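Local coordinates for protein beta-Lactamase/D-Alanine Carboxypeptidase (Pseudomonas syringae pv. tomato, PDB 5EVI) that probably hydrolyses the amide bond of beta-lactam antibiotics as a class C beta-lactamase, giving substituted beta-amino acids and so resistance, at residues L89-D94 with L105-F111; H116-F121 with W142-P148. One frame throughout, in Å; residues are numbered along the deposited sequence.

Interaction 1: L89-D94 with L105-F111; sequences LTQSID and LGKIPVF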
ATOM      1  N   LEU D  89       4.379 -14.191 -12.912  1.00 59.71           N
ATOM      2  CA  LEU D  89       4.041 -12.802 -13.259  1.00 57.90           C
ATOM      3  C   LEU D  89       4.524 -12.359 -14.651  1.00 53.92           C
ATOM      4  O   LEU D  89       3.939 -11.448 -15.240  1.00 52.28           O
ATOM      5  CB  LEU D  89       4.566 -11.828 -12.187  1.00 60.09           C
ATOM      6  CG  LEU D  89       3.946 -11.920 -10.782  1.00 69.61           C
ATOM      7  CD1 LEU D  89       4.731 -11.084  -9.781  1.00 77.07           C
ATOM      8  CD2 LEU D  89       2.488 -11.489 -10.784  1.00 76.95           C
ATOM      9  N   THR D  90       5.571 -13.002 -15.175  1.00 49.97           N
ATOM     10  CA  THR D  90       6.070 -12.710 -16.527  1.00 46.83           C
ATOM     11  C   THR D  90       5.178 -13.256 -17.658  1.00 44.24           C
ATOM     12  O   THR D  90       5.287 -12.789 -18.789  1.00 44.03           O
ATOM     13  CB  THR D  90       7.514 -13.221 -16.731  1.00 45.86           C
ATOM     14  OG1 THR D  90       7.570 -14.634 -16.512  1.00 44.97           O
ATOM     15  CG2 THR D  90       8.457 -12.525 -15.775  1.00 45.91           C
ATOM     16  N   GLN D  91       4.318 -14.233 -17.364  1.00 42.08           N
ATOM     17  CA  GLN D  91       3.344 -14.730 -18.347  1.00 41.00           C
ATOM     18  C   GLN D  91       2.237 -13.704 -18.565  1.00 38.72           C
ATOM     19  O   GLN D  91       1.949 -12.888 -17.688  1.00 36.63           O
ATOM     20  CB  GLN D  91       2.722 -16.059 -17.905  1.00 41.95           C
ATOM     21  CG  GLN D  91       3.695 -17.222 -17.792  1.00 43.10           C
ATOM     22  CD  GLN D  91       4.174 -17.701 -19.145  1.00 43.99           C
ATOM     23  OE1 GLN D  91       5.312 -17.446 -19.533  1.00 44.77           O
ATOM     24  NE2 GLN D  91       3.300 -18.385 -19.879  1.00 44.87           N
ATOM     25  N   SER D  92       1.607 -13.756 -19.734  1.00 37.01           N
ATOM     26  CA  SER D  92       0.584 -12.773 -20.091  1.00 36.16           C
ATOM     27  C   SER D  92      -0.694 -12.958 -19.264  1.00 33.72           C
ATOM     28  O   SER D  92      -0.962 -14.047 -18.769  1.00 31.86           O
ATOM     29  CB  SER D  92       0.294 -12.812 -21.601  1.00 37.01           C
ATOM     30  OG  SER D  92      -0.295 -14.035 -21.987  1.00 38.48           O
ATOM     31  N   ILE D  93      -1.460 -11.878 -19.109  1.00 32.23           N
ATOM     32  CA  ILE D  93      -2.706 -11.869 -18.313  1.00 32.58           C
ATOM     33  C   ILE D  93      -3.691 -12.969 -18.742  1.00 33.82           C
ATOM     34  O   ILE D  93      -4.338 -13.591 -17.890  1.00 32.56           O
ATOM     35  CB  ILE D  93      -3.377 -10.470 -18.344  1.00 32.84           C
ATOM     36  CG1 ILE D  93      -2.565  -9.492 -17.478  1.00 32.65           C
ATOM     37  CG2 ILE D  93      -4.833 -10.509 -17.859  1.00 33.08           C
ATOM     38  CD1 ILE D  93      -2.737  -8.029 -17.832  1.00 33.08           C
ATOM     39  N   ASP D  94      -3.773 -13.210 -20.053  1.00 35.99           N
ATOM     40  CA  ASP D  94      -4.612 -14.282 -20.610  1.00 37.16           C
ATOM     41  C   ASP D  94      -4.239 -15.702 -20.174  1.00 37.61           C
ATOM     42  O   ASP D  94      -5.087 -16.595 -20.215  1.00 39.68           O
ATOM     43  CB  ASP D  94      -4.708 -14.186 -22.147  1.00 37.37           C
ATOM     44  CG  ASP D  94      -3.379 -14.425 -22.863  1.00 37.57           C
ATOM     45  OD1 ASP D  94      -2.617 -15.337 -22.486  1.00 36.90           O
ATOM     46  OD2 ASP D  94      -3.116 -13.695 -23.846  1.00 39.72           O
ATOM     47  N   LEU D 105      -5.297  -6.276 -23.730  1.00 62.47           N
ATOM     48  CA  LEU D 105      -4.871  -6.465 -22.333  1.00 59.41           C
ATOM     49  C   LEU D 105      -4.386  -7.891 -22.063  1.00 56.03           C
ATOM     50  O   LEU D 105      -3.475  -8.092 -21.259  1.00 54.42           O
ATOM     51  CB  LEU D 105      -6.009  -6.116 -21.361  1.00 58.35           C
ATOM     52  CG  LEU D 105      -5.678  -6.039 -19.865  1.00 57.79           C
ATOM     53  CD1 LEU D 105      -4.682  -4.928 -19.567  1.00 57.40           C
ATOM     54  CD2 LEU D 105      -6.952  -5.835 -19.063  1.00 57.58           C
ATOM     55  N   GLY D 106      -5.005  -8.862 -22.735  1.00 53.26           N
ATOM     56  CA  GLY D 106      -4.663 -10.274 -22.611  1.00 51.77           C
ATOM     57  C   GLY D 106      -3.202 -10.638 -22.807  1.00 50.00           C
ATOM     58  O   GLY D 106      -2.659 -11.410 -22.015  1.00 47.63           O
ATOM     59  N   LYS D 107      -2.572 -10.086 -23.850  1.00 48.63           N
ATOM     60  CA  LYS D 107      -1.180 -10.445 -24.212  1.00 48.67           C
ATOM     61  C   LYS D 107      -0.064  -9.680 -23.456  1.00 46.58           C
ATOM     62  O   LYS D 107       1.121  -9.932 -23.698  1.00 46.58           O
ATOM     63  CB  LYS D 107      -0.959 -10.354 -25.741  1.00 49.96           C
ATOM     64  CG  LYS D 107      -0.872  -8.954 -26.345  1.00 51.05           C
ATOM     65  CD  LYS D 107      -0.410  -9.005 -27.803  1.00 51.36           C
ATOM     66  CE  LYS D 107       0.026  -7.640 -28.317  1.00 51.99           C
ATOM     67  NZ  LYS D 107       0.618  -7.689 -29.689  1.00 52.24           N
ATOM     68  N   ILE D 108      -0.438  -8.760 -22.562  1.00 42.93           N
ATOM     69  CA  ILE D 108       0.526  -7.994 -21.756  1.00 40.23           C
ATOM     70  C   ILE D 108       0.910  -8.825 -20.527  1.00 37.61           C
ATOM     71  O   ILE D 108       0.027  -9.424 -19.907  1.00 37.19           O
ATOM     72  CB  ILE D 108      -0.075  -6.643 -21.283  1.00 40.77           C
ATOM     73  CG1 ILE D 108      -0.470  -5.784 -22.489  1.00 41.46           C
ATOM     74  CG2 ILE D 108       0.910  -5.870 -20.405  1.00 40.38           C
ATOM     75  CD1 ILE D 108      -1.449  -4.679 -22.164  1.00 41.62           C
ATOM     76  N   PRO D 109       2.218  -8.859 -20.162  1.00 35.53           N
ATOM     77  CA  PRO D 109       2.613  -9.573 -18.928  1.00 33.28           C
ATOM     78  C   PRO D 109       1.895  -9.076 -17.650  1.00 31.79           C
ATOM     79  O   PRO D 109       1.573  -7.893 -17.540  1.00 30.48           O
ATOM     80  CB  PRO D 109       4.125  -9.326 -18.850  1.00 34.33           C
ATOM     81  CG  PRO D 109       4.556  -9.113 -20.272  1.00 34.73           C
ATOM     82  CD  PRO D 109       3.398  -8.423 -20.943  1.00 34.91           C
ATOM     83  N   VAL D 110       1.671  -9.990 -16.703  1.00 29.89           N
ATOM     84  CA  VAL D 110       0.880  -9.715 -15.484  1.00 28.76           C
ATOM     85  C   VAL D 110       1.547  -8.679 -14.568  1.00 26.61           C
ATOM     86  O   VAL D 110       0.843  -7.878 -13.937  1.00 26.19           O
ATOM     87  CB  VAL D 110       0.589 -11.021 -14.692  1.00 29.50           C
ATOM     88  CG1 VAL D 110      -0.073 -10.757 -13.334  1.00 30.32           C
ATOM     89  CG2 VAL D 110      -0.291 -11.968 -15.502  1.00 30.36           C
ATOM     90  N   PHE D 111       2.881  -8.682 -14.505  1.00 24.43           N
ATOM     91  CA  PHE D 111       3.610  -7.818 -13.559  1.00 23.92           C
ATOM     92  C   PHE D 111       3.285  -6.338 -13.730  1.00 22.42           C
ATOM     93  O   PHE D 111       3.219  -5.600 -12.750  1.00 22.38           O
ATOM     94  CB  PHE D 111       5.127  -8.061 -13.602  1.00 23.71           C
ATOM     95  CG  PHE D 111       5.834  -7.513 -14.816  1.00 23.91           C
ATOM     96  CD1 PHE D 111       6.363  -6.221 -14.812  1.00 24.17           C
ATOM     97  CD2 PHE D 111       6.042  -8.311 -15.938  1.00 24.60           C
ATOM     98  CE1 PHE D 111       7.047  -5.727 -15.915  1.00 24.37           C
ATOM     99  CE2 PHE D 111       6.734  -7.816 -17.050  1.00 24.56           C
ATOM    100  CZ  PHE D 111       7.232  -6.527 -17.032  1.00 24.52           C
TER
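Leu-89 and Phe-111 start a loop-to-loop contact, made mostly through the backbone, in the long connection between helix 70-83 and helix 112-115. The two segments run antiparallel, and four backbone hydrogen bonds join them. Phe-111 N gives its hydrogen to Leu-89 O, Val-110 N to Gln-91 O, Ile-93 N to Ile-108 O (3.0 Å), and Asp-94 N to Gly-106 O. The last is the straightest, with 166° at the hydrogen, and it uses a lone pair in the carbonyl plane of Gly-106. Between them Ser-92 and Pro-109 form a single beta bridge, while Ser-92 CA adds a CA-H...O contact to Ile-108 O. The type I turn from Leu-105 to Ile-108 supplies two of the acceptors, Gly-106 O and Ile-108 O. In the class C beta-lactamase fold the pairing lies in the helical part of the molecule, not in the large antiparallel sheet. Apolar side chains pack on the buried side. Ile-93 pushes CG1 against Val-110 CG2 at 3.9 Å, and its tip, CD1, lands beside Leu-105 CD1 and 3.5 Å from Leu-105 O. Val-110 sends its two methyls to different neighbours: with CG1 anti to the backbone N (chi1 173°), that methyl meets Leu-89 CD2 at 3.7 Å, the two side chains crossing at about a right angle, while CG2 turns toward Gln-91 O and Ile-93. Leu-162 of helix 156-169 touches both Leu-89 and Val-110, and Ile-165 touches Ile-93. At the edge of the Phe-111 ring, in its plane, lies Leu-89 O, 3.8 Å from CD2. At the Asp-94 end, Ser-92 OG donates to Asp-94 OD1 at 2.7 Å, coming from above the carboxylate plane, and this tethers the acid while Gly-106 O holds its backbone N.

Interaction 2: H116-F121 with W142-P148; sequences HTAGGF and WQPEYLP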
ATOM      1  N   HIS D 116       1.861  -0.359 -12.547  1.00 20.43           N
ATOM      2  CA  HIS D 116       1.116   0.749 -13.227  1.00 20.28           C
ATOM      3  C   HIS D 116       1.580   1.095 -14.671  1.00 20.94           C
ATOM      4  O   HIS D 116       1.340   2.218 -15.124  1.00 20.52           O
ATOM      5  CB  HIS D 116       1.104   2.036 -12.372  1.00 20.19           C
ATOM      6  CG  HIS D 116       0.873   1.801 -10.907  1.00 19.97           C
ATOM      7  ND1 HIS D 116       1.872   1.917  -9.968  1.00 20.60           N
ATOM      8  CD2 HIS D 116      -0.247   1.465 -10.225  1.00 19.99           C
ATOM      9  CE1 HIS D 116       1.380   1.637  -8.772  1.00 20.41           C
ATOM     10  NE2 HIS D 116       0.103   1.342  -8.900  1.00 20.49           N
ATOM     11  N   THR D 117       2.211   0.146 -15.378  1.00 21.67           N
ATOM     12  CA  THR D 117       2.806   0.405 -16.695  1.00 22.19           C
ATOM     13  C   THR D 117       2.187  -0.436 -17.834  1.00 22.59           C
ATOM     14  O   THR D 117       2.816  -0.599 -18.878  1.00 22.57           O
ATOM     15  CB  THR D 117       4.334   0.154 -16.658  1.00 22.26           C
ATOM     16  OG1 THR D 117       4.570  -1.209 -16.325  1.00 22.12           O
ATOM     17  CG2 THR D 117       5.035   1.068 -15.631  1.00 22.28           C
ATOM     18  N   ALA D 118       0.959  -0.929 -17.636  1.00 22.94           N
ATOM     19  CA  ALA D 118       0.255  -1.764 -18.626  1.00 24.29           C
ATOM     20  C   ALA D 118       0.076  -1.048 -19.956  1.00 24.59           C
ATOM     21  O   ALA D 118       0.460  -1.561 -21.014  1.00 24.56           O
ATOM     22  CB  ALA D 118      -1.116  -2.182 -18.095  1.00 24.75           C
ATOM     23  N   GLY D 119      -0.511   0.136 -19.891  1.00 25.20           N
ATOM     24  CA  GLY D 119      -0.796   0.912 -21.110  1.00 25.87           C
ATOM     25  C   GLY D 119      -1.591   2.205 -20.944  1.00 26.27           C
ATOM     26  O   GLY D 119      -1.746   2.961 -21.923  1.00 27.43           O
ATOM     27  N   GLY D 120      -2.104   2.465 -19.736  1.00 25.79           N
ATOM     28  CA  GLY D 120      -2.895   3.657 -19.455  1.00 26.48           C
ATOM     29  C   GLY D 120      -4.277   3.233 -18.997  1.00 26.85           C
ATOM     30  O   GLY D 120      -5.053   2.640 -19.762  1.00 26.69           O
ATOM     31  N   PHE D 121      -4.560   3.493 -17.727  1.00 26.97           N
ATOM     32  CA  PHE D 121      -5.900   3.388 -17.190  1.00 28.19           C
ATOM     33  C   PHE D 121      -6.271   4.721 -16.532  1.00 28.60           C
ATOM     34  O   PHE D 121      -5.380   5.489 -16.162  1.00 28.89           O
ATOM     35  CB  PHE D 121      -5.976   2.266 -16.148  1.00 28.58           C
ATOM     36  CG  PHE D 121      -5.953   0.878 -16.731  1.00 29.21           C
ATOM     37  CD1 PHE D 121      -7.140   0.219 -17.039  1.00 29.37           C
ATOM     38  CD2 PHE D 121      -4.747   0.216 -16.953  1.00 29.31           C
ATOM     39  CE1 PHE D 121      -7.128  -1.070 -17.565  1.00 29.87           C
ATOM     40  CE2 PHE D 121      -4.723  -1.073 -17.478  1.00 29.34           C
ATOM     41  CZ  PHE D 121      -5.918  -1.719 -17.781  1.00 29.71           C
ATOM     42  N   TRP D 142     -10.748  -2.592 -23.628  1.00 35.88           N
ATOM     43  CA  TRP D 142      -9.612  -1.716 -23.337  1.00 34.50           C
ATOM     44  C   TRP D 142      -8.591  -1.624 -24.482  1.00 33.68           C
ATOM     45  O   TRP D 142      -8.151  -2.644 -25.020  1.00 32.78           O
ATOM     46  CB  TRP D 142      -8.921  -2.155 -22.037  1.00 34.50           C
ATOM     47  CG  TRP D 142      -7.717  -1.328 -21.666  1.00 35.21           C
ATOM     48  CD1 TRP D 142      -7.709  -0.165 -20.964  1.00 35.18           C
ATOM     49  CD2 TRP D 142      -6.354  -1.618 -21.980  1.00 35.71           C
ATOM     50  NE1 TRP D 142      -6.423   0.293 -20.814  1.00 35.14           N
ATOM     51  CE2 TRP D 142      -5.568  -0.581 -21.429  1.00 35.72           C
ATOM     52  CE3 TRP D 142      -5.717  -2.656 -22.670  1.00 35.91           C
ATOM     53  CZ2 TRP D 142      -4.181  -0.550 -21.547  1.00 36.00           C
ATOM     54  CZ3 TRP D 142      -4.339  -2.626 -22.796  1.00 36.81           C
ATOM     55  CH2 TRP D 142      -3.581  -1.578 -22.231  1.00 37.06           C
ATOM     56  N   GLN D 143      -8.220  -0.396 -24.835  1.00 32.42           N
ATOM     57  CA  GLN D 143      -7.170  -0.141 -25.821  1.00 32.76           C
ATOM     58  C   GLN D 143      -6.041   0.637 -25.158  1.00 31.01           C
ATOM     59  O   GLN D 143      -6.310   1.601 -24.459  1.00 29.98           O
ATOM     60  CB  GLN D 143      -7.731   0.648 -27.002  1.00 33.13           C
ATOM     61  CG  GLN D 143      -8.919  -0.049 -27.652  1.00 34.61           C
ATOM     62  CD  GLN D 143      -9.087   0.297 -29.118  1.00 35.09           C
ATOM     63  OE1 GLN D 143      -8.225  -0.029 -29.952  1.00 36.45           O
ATOM     64  NE2 GLN D 143     -10.201   0.942 -29.452  1.00 34.64           N
ATOM     65  N   PRO D 144      -4.774   0.235 -25.401  1.00 30.39           N
ATOM     66  CA  PRO D 144      -3.644   0.928 -24.789  1.00 29.64           C
ATOM     67  C   PRO D 144      -3.439   2.308 -25.374  1.00 28.67           C
ATOM     68  O   PRO D 144      -3.840   2.560 -26.515  1.00 27.27           O
ATOM     69  CB  PRO D 144      -2.454   0.042 -25.162  1.00 30.36           C
ATOM     70  CG  PRO D 144      -2.836  -0.493 -26.493  1.00 30.22           C
ATOM     71  CD  PRO D 144      -4.316  -0.740 -26.408  1.00 30.39           C
ATOM     72  N   GLU D 145      -2.832   3.193 -24.591  1.00 28.24           N
ATOM     73  CA  GLU D 145      -2.394   4.498 -25.082  1.00 27.96           C
ATOM     74  C   GLU D 145      -0.887   4.547 -25.332  1.00 26.90           C
ATOM     75  O   GLU D 145      -0.424   5.312 -26.197  1.00 25.95           O
ATOM     76  CB  GLU D 145      -2.816   5.602 -24.115  1.00 29.02           C
ATOM     77  CG  GLU D 145      -4.336   5.660 -23.913  1.00 29.74           C
ATOM     78  CD  GLU D 145      -4.891   7.069 -23.785  1.00 30.53           C
ATOM     79  OE1 GLU D 145      -4.111   8.033 -23.862  1.00 30.58           O
ATOM     80  OE2 GLU D 145      -6.125   7.212 -23.621  1.00 31.96           O
ATOM     81  N   TYR D 146      -0.143   3.740 -24.581  1.00 25.76           N
ATOM     82  CA  TYR D 146       1.287   3.577 -24.763  1.00 25.04           C
ATOM     83  C   TYR D 146       1.690   2.106 -24.654  1.00 24.55           C
ATOM     84  O   TYR D 146       0.924   1.266 -24.178  1.00 24.08           O
ATOM     85  CB  TYR D 146       2.061   4.448 -23.766  1.00 24.63           C
ATOM     86  CG  TYR D 146       1.698   4.241 -22.308  1.00 24.65           C
ATOM     87  CD1 TYR D 146       2.290   3.226 -21.556  1.00 24.14           C
ATOM     88  CD2 TYR D 146       0.781   5.078 -21.675  1.00 24.39           C
ATOM     89  CE1 TYR D 146       1.984   3.049 -20.209  1.00 24.69           C
ATOM     90  CE2 TYR D 146       0.461   4.898 -20.336  1.00 24.21           C
ATOM     91  CZ  TYR D 146       1.056   3.892 -19.612  1.00 23.94           C
ATOM     92  OH  TYR D 146       0.720   3.747 -18.297  1.00 23.99           O
ATOM     93  N   LEU D 147       2.884   1.804 -25.158  1.00 25.05           N
ATOM     94  CA  LEU D 147       3.433   0.454 -25.126  1.00 25.94           C
ATOM     95  C   LEU D 147       3.786   0.113 -23.679  1.00 26.65           C
ATOM     96  O   LEU D 147       4.151   1.030 -22.939  1.00 26.45           O
ATOM     97  CB  LEU D 147       4.695   0.363 -26.004  1.00 26.63           C
ATOM     98  CG  LEU D 147       4.500   0.568 -27.507  1.00 27.06           C
ATOM     99  CD1 LEU D 147       5.851   0.701 -28.206  1.00 27.13           C
ATOM    100  CD2 LEU D 147       3.693  -0.593 -28.085  1.00 27.60           C
ATOM    101  N   PRO D 148       3.670  -1.181 -23.273  1.00 26.99           N
ATOM    102  CA  PRO D 148       3.948  -1.576 -21.883  1.00 26.80           C
ATOM    103  C   PRO D 148       5.343  -1.179 -21.418  1.00 26.71           C
ATOM    104  O   PRO D 148       6.325  -1.284 -22.192  1.00 25.42           O
ATOM    105  CB  PRO D 148       3.823  -3.096 -21.915  1.00 27.38           C
ATOM    106  CG  PRO D 148       2.889  -3.375 -23.037  1.00 27.95           C
ATOM    107  CD  PRO D 148       3.209  -2.339 -24.069  1.00 27.52           C
TER
HETATM  108  O   HOH W   1      -1.070   1.740 -17.318  1.00 13.25           O
HETATM  109  O   HOH W   2       0.054  -1.588 -23.751  1.00 20.94           O
HETATM  110  O   HOH W   3      -6.641   3.677 -22.341  1.00 46.38           O
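Trp-142 reaches across to Gly-119, Gly-120 and Phe-121, joining the loop after helix 112-115 to the one leading into strand 151-152. From CB, chi1 of 179° sets CG anti to the backbone N and carries the ring over to the other segment. CD1 comes beside Phe-121 CE1 at 3.6 Å, and NE1 lies over the phenyl face, toward its rim. The five-membered ring and the phenyl form an offset stack, centroids 4.2 Å apart and planes at 11°. NE1 also donates to Gly-120 O at 2.9 Å, the oxygen lying in the indole plane. Past CE2, which faces Phe-121 CZ, CZ2 meets Gly-119 CA at 3.7 Å edge-on; at the tip CH2 touches the same carbon. Pro-144 N sits over the opposite face of the indole.

Gly-119 is also pinned from the Tyr-146 side. Its carbonyl oxygen accepts from Glu-145 N (2.9 Å) and Tyr-146 N (3.2 Å), while its CA makes a CH-pi contact over the Tyr-146 ring. Tyr-146 OH bonds to Thr-153 OG1 and to a water that accepts from Gly-119 N; a second water bridges Ala-118 O and Tyr-146 O. His-116 of the same loop packs on Tyr-154, which probably belongs to the Tyr-x-Asn motif of class C enzymes. With Gly-119 buried between indole edge and tyrosine face, its O takes two N-H donors from opposite faces of the carbonyl plane and Gly-120 O takes the indole N-H and a water, so directional bonds set how both glycine carbonyls point.

How the interactions relate
From the N terminus, the chain leaves helix 70-83 and interaction 1 closes first, when 105-111 returns to 89-94 after a loop of ten residues. Helix 112-115 follows at once, and 116-121 then opens interaction 2, which closes at 142-148 after an excursion that includes helix 132-138. The two closures therefore stand in series and neither nests in nor crosses the other. Their centres are about 12 Å apart, yet they touch: Ile-108 CD1 packs on Trp-142 CZ3 at 3.6 Å, and Leu-105 reaches both Trp-142 and Phe-121. Together they join the connection after helix 70-83 to the loop leading into strand 151-152, beside helix 156-169.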